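Local coordinates for protein DOA1 (Saccharomyces cerevisiae, PDB 3ODT), which probably binds ubiquitin through its seven-bladed WD40 beta-propeller domain and so takes part in regulating the turnover of F-box proteins, at residues I207-M212 / R219-H224; K165-W170 / G181-V186; V24-D29 / D273-G278; K149-S154 / L190-D195. All coordinates share one frame; numbering follows the deposited sequence. Where two conformers were deposited one is given.

Contact 1 (I207-M212 / R219-H224); sequences IKLVDM and RTYEGH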
loop_
_atom_site.group_PDB
_atom_site.type_symbol
_atom_site.label_atom_id
_atom_site.label_comp_id
_atom_site.label_asym_id
_atom_site.label_seq_id
_atom_site.Cartn_x
_atom_site.Cartn_y
_atom_site.Cartn_z
ATOM N N ILE A 207 10.754 7.987 7.796
ATOM C CA ILE A 207 9.383 8.388 7.543
ATOM C C ILE A 207 9.316 9.834 7.963
ATOM O O ILE A 207 9.908 10.203 8.955
ATOM C CB ILE A 207 8.411 7.581 8.405
ATOM C CG1 ILE A 207 8.664 6.077 8.217
ATOM C CG2 ILE A 207 6.985 7.990 8.107
ATOM C CD1 ILE A 207 8.090 5.229 9.333
ATOM N N LYS A 208 8.653 10.655 7.175
ATOM C CA LYS A 208 8.537 12.078 7.464
ATOM C C LYS A 208 7.103 12.596 7.260
ATOM O O LYS A 208 6.416 12.217 6.296
ATOM C CB LYS A 208 9.511 12.876 6.592
ATOM C CG LYS A 208 10.940 12.498 6.822
ATOM C CD LYS A 208 11.942 13.452 6.175
ATOM C CE LYS A 208 13.334 12.895 6.261
ATOM N NZ LYS A 208 14.375 13.877 5.868
ATOM N N LEU A 209 6.679 13.477 8.165
ATOM C CA LEU A 209 5.425 14.211 8.063
ATOM C C LEU A 209 5.746 15.562 7.439
ATOM O O LEU A 209 6.655 16.261 7.895
ATOM C CB LEU A 209 4.844 14.395 9.467
ATOM C CG LEU A 209 3.609 15.279 9.541
ATOM C CD1 LEU A 209 2.422 14.649 8.821
ATOM C CD2 LEU A 209 3.278 15.521 10.981
ATOM N N VAL A 210 5.036 15.908 6.376
ATOM C CA VAL A 210 5.343 17.062 5.556
ATOM C C VAL A 210 4.113 17.967 5.381
ATOM O O VAL A 210 2.992 17.503 5.154
ATOM C CB VAL A 210 5.827 16.587 4.147
ATOM C CG1 VAL A 210 6.244 17.772 3.280
ATOM C CG2 VAL A 210 7.004 15.601 4.293
ATOM N N ASP A 211 4.355 19.265 5.476
ATOM C CA ASP A 211 3.354 20.288 5.195
ATOM C C ASP A 211 3.222 20.439 3.671
ATOM O O ASP A 211 4.171 20.743 2.974
ATOM C CB ASP A 211 3.779 21.599 5.864
ATOM C CG ASP A 211 2.758 22.698 5.729
ATOM O OD1 ASP A 211 2.284 22.974 4.612
ATOM O OD2 ASP A 211 2.443 23.324 6.752
HETATM N N MSE A 212 2.049 20.167 3.143
HETATM C CA MSE A 212 1.909 20.181 1.709
HETATM C C MSE A 212 2.040 21.556 1.091
HETATM O O MSE A 212 2.431 21.682 -0.069
HETATM C CB MSE A 212 0.563 19.656 1.313
HETATM C CG MSE A 212 0.547 19.494 -0.147
HETATM SE SE MSE A 212 0.534 17.772 -0.473
HETATM C CE MSE A 212 -1.182 17.769 -0.500
ATOM N N ARG A 219 7.997 16.508 11.084
ATOM C CA ARG A 219 8.441 15.479 12.001
ATOM C C ARG A 219 9.125 14.400 11.219
ATOM O O ARG A 219 8.719 14.088 10.101
ATOM C CB ARG A 219 7.244 14.895 12.756
ATOM C CG ARG A 219 7.617 13.941 13.920
ATOM C CD ARG A 219 6.484 13.815 14.981
ATOM N NE ARG A 219 6.209 15.100 15.622
ATOM C CZ ARG A 219 5.157 15.878 15.346
ATOM N NH1 ARG A 219 4.242 15.474 14.481
ATOM N NH2 ARG A 219 4.999 17.058 15.939
ATOM N N THR A 220 10.157 13.826 11.818
ATOM C CA THR A 220 10.870 12.697 11.256
ATOM C C THR A 220 10.756 11.521 12.246
ATOM O O THR A 220 10.930 11.688 13.451
ATOM C CB THR A 220 12.339 13.052 10.999
ATOM O OG1 THR A 220 12.420 14.138 10.074
ATOM C CG2 THR A 220 13.072 11.895 10.418
ATOM N N TYR A 221 10.435 10.348 11.711
ATOM C CA TYR A 221 10.278 9.134 12.517
ATOM C C TYR A 221 11.416 8.192 12.175
ATOM O O TYR A 221 11.430 7.573 11.105
ATOM C CB TYR A 221 8.911 8.487 12.243
ATOM C CG TYR A 221 7.740 9.470 12.288
ATOM C CD1 TYR A 221 7.405 10.239 11.170
ATOM C CD2 TYR A 221 6.953 9.607 13.435
ATOM C CE1 TYR A 221 6.362 11.149 11.191
ATOM C CE2 TYR A 221 5.895 10.530 13.470
ATOM C CZ TYR A 221 5.607 11.276 12.335
ATOM O OH TYR A 221 4.544 12.130 12.345
ATOM N N GLU A 222 12.394 8.155 13.068
ATOM C CA GLU A 222 13.651 7.447 12.864
ATOM C C GLU A 222 13.700 6.134 13.629
ATOM O O GLU A 222 13.330 6.062 14.799
ATOM C CB GLU A 222 14.805 8.340 13.346
ATOM C CG GLU A 222 16.195 7.753 13.162
ATOM C CD GLU A 222 17.280 8.826 13.160
ATOM O OE1 GLU A 222 17.029 9.932 13.699
ATOM O OE2 GLU A 222 18.376 8.572 12.605
ATOM N N GLY A 223 14.181 5.086 12.967
ATOM C CA GLY A 223 14.411 3.821 13.654
ATOM C C GLY A 223 14.558 2.629 12.718
ATOM O O GLY A 223 15.315 1.720 13.017
ATOM N N HIS A 224 13.859 2.609 11.592
ATOM C CA HIS A 224 14.074 1.515 10.652
ATOM C C HIS A 224 15.539 1.446 10.258
ATOM O O HIS A 224 16.187 2.472 10.044
ATOM C CB HIS A 224 13.225 1.669 9.402
ATOM C CG HIS A 224 11.833 1.179 9.547
ATOM N ND1 HIS A 224 11.535 -0.160 9.626
ATOM C CD2 HIS A 224 10.654 1.840 9.599
ATOM C CE1 HIS A 224 10.223 -0.304 9.735
ATOM N NE2 HIS A 224 9.665 0.895 9.695
#

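Contact 2 (K165-W170 / G181-V186); sequences KTIKLW and GIHNDV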
loop_
_atom_site.group_PDB
_atom_site.type_symbol
_atom_site.label_atom_id
_atom_site.label_comp_id
_atom_site.label_asym_id
_atom_site.label_seq_id
_atom_site.Cartn_x
_atom_site.Cartn_y
_atom_site.Cartn_z
ATOM N N LYS A 165 13.812 10.589 -6.217
ATOM C CA LYS A 165 14.043 11.231 -4.913
ATOM C C LYS A 165 13.101 12.404 -4.636
ATOM O O LYS A 165 13.358 13.208 -3.770
ATOM C CB LYS A 165 15.511 11.626 -4.717
ATOM C CG LYS A 165 16.458 10.489 -5.003
ATOM C CD LYS A 165 17.895 10.840 -4.652
ATOM C CE LYS A 165 18.449 11.874 -5.623
ATOM N NZ LYS A 165 19.887 12.263 -5.336
ATOM N N THR A 166 12.005 12.479 -5.389
ATOM C CA THR A 166 11.036 13.552 -5.197
ATOM C C THR A 166 9.635 13.001 -4.981
ATOM O O THR A 166 9.321 11.852 -5.354
ATOM C CB THR A 166 10.967 14.539 -6.382
ATOM O OG1 THR A 166 10.279 13.915 -7.481
ATOM C CG2 THR A 166 12.366 15.054 -6.808
ATOM N N ILE A 167 8.813 13.854 -4.379
ATOM C CA ILE A 167 7.364 13.685 -4.240
ATOM C C ILE A 167 6.761 14.805 -5.082
ATOM O O ILE A 167 7.249 15.929 -5.009
ATOM C CB ILE A 167 6.930 13.802 -2.766
ATOM C CG1 ILE A 167 7.546 12.631 -1.987
ATOM C CG2 ILE A 167 5.427 13.760 -2.635
ATOM C CD1 ILE A 167 8.089 13.007 -0.678
ATOM N N LYS A 168 5.739 14.513 -5.885
ATOM C CA LYS A 168 5.088 15.544 -6.676
ATOM C C LYS A 168 3.617 15.602 -6.348
ATOM O O LYS A 168 2.964 14.546 -6.251
ATOM C CB LYS A 168 5.290 15.314 -8.174
ATOM C CG LYS A 168 6.711 15.627 -8.640
ATOM C CD LYS A 168 6.998 15.200 -10.078
ATOM C CE LYS A 168 8.484 15.423 -10.434
ATOM N NZ LYS A 168 8.836 16.854 -10.512
ATOM N N LEU A 169 3.102 16.818 -6.204
ATOM C CA LEU A 169 1.685 17.098 -6.096
ATOM C C LEU A 169 1.177 17.579 -7.452
ATOM O O LEU A 169 1.816 18.411 -8.108
ATOM C CB LEU A 169 1.470 18.177 -5.048
ATOM C CG LEU A 169 0.063 18.751 -4.911
ATOM C CD1 LEU A 169 -0.911 17.705 -4.393
ATOM C CD2 LEU A 169 0.062 19.967 -3.981
ATOM N N TRP A 170 0.066 17.011 -7.898
ATOM C CA TRP A 170 -0.491 17.213 -9.230
ATOM C C TRP A 170 -1.879 17.771 -9.098
ATOM O O TRP A 170 -2.581 17.481 -8.130
ATOM C CB TRP A 170 -0.628 15.851 -9.919
ATOM C CG TRP A 170 0.611 15.061 -10.022
ATOM C CD1 TRP A 170 1.235 14.384 -9.013
ATOM C CD2 TRP A 170 1.396 14.847 -11.200
ATOM N NE1 TRP A 170 2.364 13.773 -9.495
ATOM C CE2 TRP A 170 2.488 14.040 -10.832
ATOM C CE3 TRP A 170 1.268 15.245 -12.541
ATOM C CZ2 TRP A 170 3.438 13.610 -11.740
ATOM C CZ3 TRP A 170 2.229 14.824 -13.442
ATOM C CH2 TRP A 170 3.292 13.995 -13.041
ATOM N N GLY A 181 13.198 18.204 -1.239
ATOM C CA GLY A 181 13.983 18.274 -0.008
ATOM C C GLY A 181 13.565 17.365 1.141
ATOM O O GLY A 181 14.001 17.571 2.284
ATOM N N ILE A 182 12.743 16.364 0.854
ATOM C CA ILE A 182 12.205 15.498 1.908
ATOM C C ILE A 182 13.108 14.288 2.131
ATOM O O ILE A 182 13.447 13.970 3.272
ATOM C CB ILE A 182 10.779 15.038 1.576
ATOM C CG1 ILE A 182 9.939 16.257 1.200
ATOM C CG2 ILE A 182 10.170 14.290 2.769
ATOM C CD1 ILE A 182 9.850 17.305 2.281
ATOM N N HIS A 183 13.480 13.610 1.045
ATOM C CA HIS A 183 14.404 12.496 1.124
ATOM C C HIS A 183 15.479 12.670 0.080
ATOM O O HIS A 183 15.193 13.153 -1.021
ATOM C CB HIS A 183 13.677 11.196 0.831
ATOM C CG HIS A 183 12.610 10.858 1.820
ATOM N ND1 HIS A 183 11.271 11.043 1.558
ATOM C CD2 HIS A 183 12.685 10.346 3.069
ATOM C CE1 HIS A 183 10.558 10.635 2.598
ATOM N NE2 HIS A 183 11.397 10.225 3.532
ATOM N N ASN A 184 16.696 12.239 0.399
ATOM C CA ASN A 184 17.786 12.214 -0.568
ATOM C C ASN A 184 18.015 10.796 -1.087
ATOM O O ASN A 184 19.152 10.375 -1.302
ATOM C CB ASN A 184 19.070 12.764 0.054
ATOM C CG ASN A 184 20.139 13.059 -0.980
ATOM O OD1 ASN A 184 19.836 13.376 -2.130
ATOM N ND2 ASN A 184 21.399 12.955 -0.574
ATOM N N ASP A 185 16.920 10.068 -1.282
ATOM C CA ASP A 185 16.960 8.690 -1.717
ATOM C C ASP A 185 15.585 8.381 -2.288
ATOM O O ASP A 185 14.679 9.221 -2.266
ATOM C CB ASP A 185 17.261 7.761 -0.538
ATOM C CG ASP A 185 17.929 6.435 -0.949
ATOM O OD1 ASP A 185 17.799 5.978 -2.115
ATOM O OD2 ASP A 185 18.538 5.809 -0.048
ATOM N N VAL A 186 15.454 7.180 -2.820
ATOM C CA VAL A 186 14.228 6.717 -3.442
ATOM C C VAL A 186 13.061 6.869 -2.473
ATOM O O VAL A 186 13.156 6.441 -1.323
ATOM C CB VAL A 186 14.397 5.237 -3.786
ATOM C CG1 VAL A 186 13.072 4.624 -4.208
ATOM C CG2 VAL A 186 15.537 5.025 -4.818
#

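Contact 3 (V24-D29 / D273-G278); sequences VVAVDD and DCMSNG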
loop_
_atom_site.group_PDB
_atom_site.type_symbol
_atom_site.label_atom_id
_atom_site.label_comp_id
_atom_site.label_asym_id
_atom_site.label_seq_id
_atom_site.Cartn_x
_atom_site.Cartn_y
_atom_site.Cartn_z
ATOM N N VAL A 24 -1.062 -6.255 0.477
ATOM C CA VAL A 24 -2.243 -6.702 1.207
ATOM C C VAL A 24 -3.240 -5.558 1.345
ATOM O O VAL A 24 -2.857 -4.380 1.422
ATOM C CB VAL A 24 -1.861 -7.263 2.604
ATOM C CG1 VAL A 24 -0.893 -8.435 2.442
ATOM C CG2 VAL A 24 -1.230 -6.194 3.471
ATOM N N VAL A 25 -4.521 -5.902 1.441
ATOM C CA VAL A 25 -5.559 -4.910 1.603
ATOM C C VAL A 25 -6.675 -5.464 2.479
ATOM O O VAL A 25 -7.060 -6.636 2.360
ATOM C CB VAL A 25 -6.093 -4.410 0.207
ATOM C CG1 VAL A 25 -6.778 -5.531 -0.591
ATOM C CG2 VAL A 25 -7.019 -3.222 0.353
ATOM N N ALA A 26 -7.221 -4.611 3.343
ATOM C CA ALA A 26 -8.429 -4.904 4.068
ATOM C C ALA A 26 -9.638 -4.741 3.147
ATOM O O ALA A 26 -9.775 -3.739 2.413
ATOM C CB ALA A 26 -8.567 -3.958 5.240
ATOM N N VAL A 27 -10.519 -5.718 3.182
ATOM C CA VAL A 27 -11.770 -5.611 2.468
ATOM C C VAL A 27 -12.838 -5.220 3.491
ATOM O O VAL A 27 -13.572 -4.241 3.316
ATOM C CB VAL A 27 -12.097 -6.920 1.776
ATOM C CG1 VAL A 27 -13.530 -6.917 1.270
ATOM C CG2 VAL A 27 -11.103 -7.153 0.632
ATOM N N ASP A 28 -12.952 -6.019 4.544
ATOM C CA ASP A 28 -13.713 -5.630 5.729
ATOM C C ASP A 28 -13.112 -6.336 6.940
ATOM O O ASP A 28 -12.078 -6.991 6.803
ATOM C CB ASP A 28 -15.213 -5.857 5.566
ATOM C CG ASP A 28 -15.593 -7.312 5.367
ATOM O OD1 ASP A 28 -15.035 -8.213 6.014
ATOM O OD2 ASP A 28 -16.518 -7.561 4.565
ATOM N N ASP A 29 -13.724 -6.226 8.116
ATOM C CA ASP A 29 -13.129 -6.822 9.300
ATOM C C ASP A 29 -13.074 -8.359 9.252
ATOM O O ASP A 29 -12.422 -8.984 10.084
ATOM C CB ASP A 29 -13.893 -6.414 10.536
ATOM C CG ASP A 29 -13.767 -4.953 10.855
ATOM O OD1 ASP A 29 -12.914 -4.220 10.300
ATOM O OD2 ASP A 29 -14.578 -4.508 11.689
ATOM N N ASP A 273 -1.523 -3.090 5.834
ATOM C CA ASP A 273 -2.771 -2.349 5.722
ATOM C C ASP A 273 -3.498 -2.498 7.045
ATOM O O ASP A 273 -3.159 -3.355 7.847
ATOM C CB ASP A 273 -3.620 -2.848 4.555
ATOM C CG ASP A 273 -4.642 -1.803 4.071
ATOM O OD1 ASP A 273 -4.298 -0.626 4.068
ATOM O OD2 ASP A 273 -5.752 -2.150 3.678
ATOM N N CYS A 274 -4.476 -1.616 7.241
ATOM C CA CYS A 274 -5.230 -1.492 8.490
ATOM C C CYS A 274 -6.734 -1.769 8.293
ATOM O O CYS A 274 -7.402 -1.122 7.480
ATOM C CB CYS A 274 -5.044 -0.077 9.080
ATOM S SG CYS A 274 -3.287 0.387 9.426
HETATM N N MSE A 275 -7.252 -2.748 9.030
HETATM C CA MSE A 275 -8.683 -2.940 9.153
HETATM C C MSE A 275 -9.322 -1.762 9.858
HETATM O O MSE A 275 -8.657 -1.016 10.596
HETATM C CB MSE A 275 -8.994 -4.196 9.961
HETATM C CG MSE A 275 -9.451 -5.363 9.148
HETATM SE SE MSE A 275 -9.374 -6.944 10.242
HETATM C CE MSE A 275 -7.584 -7.397 9.694
ATOM N N SER A 276 -10.626 -1.609 9.668
ATOM C CA SER A 276 -11.345 -0.554 10.370
ATOM C C SER A 276 -11.331 -0.707 11.871
ATOM O O SER A 276 -11.514 0.287 12.582
ATOM C CB SER A 276 -12.796 -0.484 9.877
ATOM O OG SER A 276 -13.611 -1.501 10.436
ATOM N N ASN A 277 -11.143 -1.950 12.355
ATOM C CA ASN A 277 -11.164 -2.226 13.785
ATOM C C ASN A 277 -9.786 -2.057 14.421
ATOM O O ASN A 277 -9.586 -2.376 15.588
ATOM C CB ASN A 277 -11.729 -3.613 14.065
ATOM C CG ASN A 277 -10.881 -4.721 13.486
ATOM O OD1 ASN A 277 -9.782 -4.510 13.005
ATOM N ND2 ASN A 277 -11.418 -5.909 13.509
ATOM N N GLY A 278 -8.835 -1.582 13.622
ATOM C CA GLY A 278 -7.487 -1.353 14.082
ATOM C C GLY A 278 -6.501 -2.496 13.843
ATOM O O GLY A 278 -5.312 -2.315 14.034
#

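Contact 4 (K149-S154 / L190-D195); sequences KVVSFS and LAVVDD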
loop_
_atom_site.group_PDB
_atom_site.type_symbol
_atom_site.label_atom_id
_atom_site.label_comp_id
_atom_site.label_asym_id
_atom_site.label_seq_id
_atom_site.Cartn_x
_atom_site.Cartn_y
_atom_site.Cartn_z
ATOM N N LYS A 149 -1.150 8.488 -4.685
ATOM C CA LYS A 149 -2.317 8.621 -3.814
ATOM C C LYS A 149 -3.186 9.781 -4.247
ATOM O O LYS A 149 -2.692 10.794 -4.773
ATOM C CB LYS A 149 -1.877 8.852 -2.378
ATOM C CG LYS A 149 -1.167 7.688 -1.725
ATOM C CD LYS A 149 -2.067 6.480 -1.551
ATOM C CE LYS A 149 -1.607 5.579 -0.401
ATOM N NZ LYS A 149 -0.486 4.687 -0.748
ATOM N N VAL A 150 -4.473 9.635 -4.006
ATOM C CA VAL A 150 -5.399 10.716 -4.207
ATOM C C VAL A 150 -5.321 11.660 -2.989
ATOM O O VAL A 150 -5.449 11.231 -1.843
ATOM C CB VAL A 150 -6.840 10.176 -4.340
ATOM C CG1 VAL A 150 -7.838 11.345 -4.385
ATOM C CG2 VAL A 150 -6.968 9.308 -5.585
ATOM N N VAL A 151 -5.103 12.938 -3.246
ATOM C CA VAL A 151 -5.168 13.955 -2.199
ATOM C C VAL A 151 -6.615 14.441 -2.058
ATOM O O VAL A 151 -7.178 14.465 -0.965
ATOM C CB VAL A 151 -4.232 15.110 -2.537
ATOM C CG1 VAL A 151 -4.420 16.264 -1.541
ATOM C CG2 VAL A 151 -2.780 14.618 -2.517
ATOM N N SER A 152 -7.218 14.809 -3.181
ATOM C CA SER A 152 -8.599 15.284 -3.215
ATOM C C SER A 152 -9.272 14.869 -4.526
ATOM O O SER A 152 -8.865 15.319 -5.610
ATOM C CB SER A 152 -8.639 16.802 -3.088
ATOM O OG SER A 152 -9.943 17.272 -3.371
ATOM N N PHE A 153 -10.305 14.024 -4.439
ATOM C CA PHE A 153 -10.997 13.589 -5.655
ATOM C C PHE A 153 -11.712 14.778 -6.296
ATOM O O PHE A 153 -11.781 14.877 -7.514
ATOM C CB PHE A 153 -11.972 12.409 -5.402
ATOM C CG PHE A 153 -13.340 12.833 -4.971
ATOM C CD1 PHE A 153 -14.341 13.045 -5.905
ATOM C CD2 PHE A 153 -13.616 13.056 -3.633
ATOM C CE1 PHE A 153 -15.590 13.452 -5.519
ATOM C CE2 PHE A 153 -14.884 13.462 -3.225
ATOM C CZ PHE A 153 -15.870 13.662 -4.167
ATOM N N SER A 154 -12.201 15.708 -5.487
ATOM C CA SER A 154 -12.969 16.825 -6.028
ATOM C C SER A 154 -12.098 17.914 -6.664
ATOM O O SER A 154 -12.550 18.608 -7.562
ATOM C CB SER A 154 -13.860 17.427 -4.945
ATOM O OG SER A 154 -13.094 18.131 -3.985
ATOM N N LEU A 190 3.571 6.711 0.394
ATOM C CA LEU A 190 2.885 7.901 0.835
ATOM C C LEU A 190 1.624 7.555 1.613
ATOM O O LEU A 190 0.942 6.583 1.295
ATOM C CB LEU A 190 2.495 8.750 -0.364
ATOM C CG LEU A 190 3.569 9.237 -1.336
ATOM C CD1 LEU A 190 2.932 9.781 -2.599
ATOM C CD2 LEU A 190 4.409 10.293 -0.650
ATOM N N ALA A 191 1.272 8.383 2.583
ATOM C CA ALA A 191 -0.070 8.364 3.169
ATOM C C ALA A 191 -0.528 9.809 3.346
ATOM O O ALA A 191 0.235 10.649 3.866
ATOM C CB ALA A 191 -0.098 7.654 4.513
ATOM N N VAL A 192 -1.682 10.129 2.776
ATOM C CA VAL A 192 -2.258 11.455 2.915
ATOM C C VAL A 192 -3.005 11.585 4.256
ATOM O O VAL A 192 -3.918 10.830 4.556
ATOM C CB VAL A 192 -3.180 11.775 1.723
ATOM C CG1 VAL A 192 -3.838 13.159 1.889
ATOM C CG2 VAL A 192 -2.396 11.629 0.415
ATOM N N VAL A 193 -2.572 12.520 5.082
ATOM C CA VAL A 193 -3.235 12.763 6.355
ATOM C C VAL A 193 -4.518 13.593 6.137
ATOM O O VAL A 193 -5.621 13.223 6.564
ATOM C CB VAL A 193 -2.286 13.471 7.310
ATOM C CG1 VAL A 193 -2.981 13.824 8.634
ATOM C CG2 VAL A 193 -1.050 12.626 7.573
ATOM N N ASP A 194 -4.369 14.682 5.405
ATOM C CA ASP A 194 -5.468 15.547 5.016
ATOM C C ASP A 194 -4.966 16.412 3.881
ATOM O O ASP A 194 -3.840 16.216 3.379
ATOM C CB ASP A 194 -5.966 16.378 6.203
ATOM C CG ASP A 194 -4.872 17.203 6.862
ATOM O OD1 ASP A 194 -3.931 17.675 6.164
ATOM O OD2 ASP A 194 -4.956 17.375 8.099
ATOM N N ASP A 195 -5.786 17.371 3.440
ATOM C CA ASP A 195 -5.439 18.176 2.261
ATOM C C ASP A 195 -4.130 18.934 2.452
ATOM O O ASP A 195 -3.518 19.376 1.487
ATOM C CB ASP A 195 -6.548 19.181 1.951
ATOM C CG ASP A 195 -7.750 18.532 1.295
ATOM O OD1 ASP A 195 -7.767 17.302 1.132
ATOM O OD2 ASP A 195 -8.694 19.262 0.948
#

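Contact 1 (I207-M212 / R219-H224)
Tyr221 lies crosswise to Ile207 on one face of an antiparallel strand pair, its ring running back past its hydrogen-bonded partner to reach Leu209. CG stands anti to the carbonyl carbon (chi1 -48°), and the CD1 side of the ring is turned to the other strand: CD1 rests 3.8 Å from Ile207 CG2, while OH comes to 3.7 Å from Leu209 CB. Arg219, on the same face, lies alongside Leu209 with NH1 3.6 Å from Leu209 CD2, and its CG sits over one face of the tyrosine ring, offset toward the rim. Both polar ends turn to Lys253 O, which takes a hydrogen bond from Tyr221 OH and a weak one from Arg219 NH1. On the reverse face Lys208 CG lies 3.9 Å from Thr220 OG1, and Lys208 NZ bonds to Ile182 O. Tyr221 N to Ile207 O (2.8 Å) and Leu209 N to Arg219 O (2.9 Å) hold the register. Past the strand, Ile207 CD1 meets the edge of the His224 ring, whose NE2 bonds to Ser241 OG and ND1 weakly to Asp245. This is the outer hairpin of a WD40 blade, leading into the Gly-His dipeptide (Gly223-His224) of the repeat.

Contact 2 (K165-W170 / G181-V186)
This is a contact between the turn and start of strand 167-171 and the inter-blade linker that follows, residues 181-186, which carries the chain from the outer strand of one blade to the inner strand of the next. There is no ladder of backbone bonds; the Lys165 side chain lies over the linker backbone instead. Its CG is 3.5 Å from Asp185 C, and CD is 3.6 Å from Asn184 C. The bend at chi3 (-70°) swings CE round, and NZ ends beside the Asn184 amide, where a weak hydrogen bond joins it to OD1 at 3.4 Å. Closer to the main chain, Lys165 CA gives a C-H...O contact to Asp185 O at 3.4 Å. Asp185 turns its own carboxylate back instead: OD1 accepts Val186 N at 2.7 Å, probably steadying the linker where it enters the next strand. The apolar part is deeper. Ile167 reaches out by CD1 to Ile182 CB, 4.1 Å away, the two side chains crossing at about a right angle, and the same CD1 nears the edge of the His183 ring. His183 packs on Ser200, Ser202 and Asp204 of the following blade, consistent with the position of the histidine of the WD40 Gly-His dipeptide, and the whole is consistent with the inter-blade linker of a WD40 propeller.

Contact 3 (V24-D29 / D273-G278)
Asp273 and Ala26 are joined by a nearly straight bond (173° at the hydrogen): OD2 of the aspartate receives Ala26 N at 2.9 Å through its anti lone pair. Asp273 CG stands anti to the backbone N (chi1 -158°). The side chain runs beside Val25, with Asp273 OD2 3.7 Å from Val25 CG2. Farther along, Ser276 OG donates to Asp29 OD1 at 2.8 Å, arriving on the syn side. Asn277 slides past the same carboxylate with its amide stacked on it, the planes 17° apart and ND2 3.7 Å from Asp29 CG. An alanine at Asp29 would probably leave Ser276 OG without its acceptor and the Asn277 amide without the flat group it lies against. Between the two polar sites Ala26 CB packs on CG of the selenomethionine Met275 (4.2 Å), whose SE lies 3.7 Å from Asp29 O. The segments run nearly parallel because each continues the innermost strand of its blade; the contact joins the blade that closes the WD40 ring, completed by the N-terminal strand 9-14, to the first blade. In the second shell, Asp273 OD1 forms a salt bridge to Lys232; with both oxygens engaged, the carboxylate is probably held against rotation. Ser276 and Asn277 occupy the centre of a type I turn, while Asn277 OD1 binds Asp279 N. In segment 24-29 a classic bulge at Val27 and Asp28 breaks the strand's course before Asp29.

Contact 4 (K149-S154 / L190-D195)
The carboxylate of Asp195 brings OD1 to 3.6 Å from Val151 O, a meeting of two acceptors with no bond between them, and Ser152 CB lies a little farther from the same oxygen. The Phe153 ring, by contrast, keeps to its own segment, with Ser154 CB over the centre of one face. Lys149, Val192 and Val151 share most of the contact. The aliphatic part of Lys149 slides past Leu190 in the opposite direction, Lys149 CG 4.0 Å from Leu190 CB, before the bends at chi2 and chi4 (-80°) bring NZ to Leu190 O in a weak bond of 3.1 Å. Val192 CG2 lies 4.0 Å from Lys149 CB and 4.2 Å from Val151 CG2. The stronger partner of Lys149 NZ is Asp147, through a salt bridge to OD2. A leucine at Lys149 would probably leave Asp147 without its positive mate and Leu190 O without the ammonium group. Strands 145-150 and 187-194 are the innermost of successive WD40 blades. The chemistry implies that their firmer polar tie is Asp147 OD2 accepting Leu190 N; Lys149 would probably help to balance the charge on Asp147, adding only its weak bond beside the apolar contacts of Val192.

Contacts 3 and 4 join innermost strands of adjacent blades, contact 3 between the ring-closing blade and the first, contact 4 between two in the middle of the chain. Contact 3 has two separate polar sites with Met275 packing between them; contact 4 rests largely on valines, with one weak lysine bond. Contact 1 is the opposite case, a regular antiparallel pair within one blade, held by backbone bonds and a face whose Ile207, Leu209 and Tyr221 are buried. Contact 2 is looser, a linker against a turn. Contacts 1, 2 and 4 are partly buried, contact 3 is at the surface, and none is wholly core. The first three also touch: Val210 packs on Ile182, Leu169 on Val151, and Met212 on Val151.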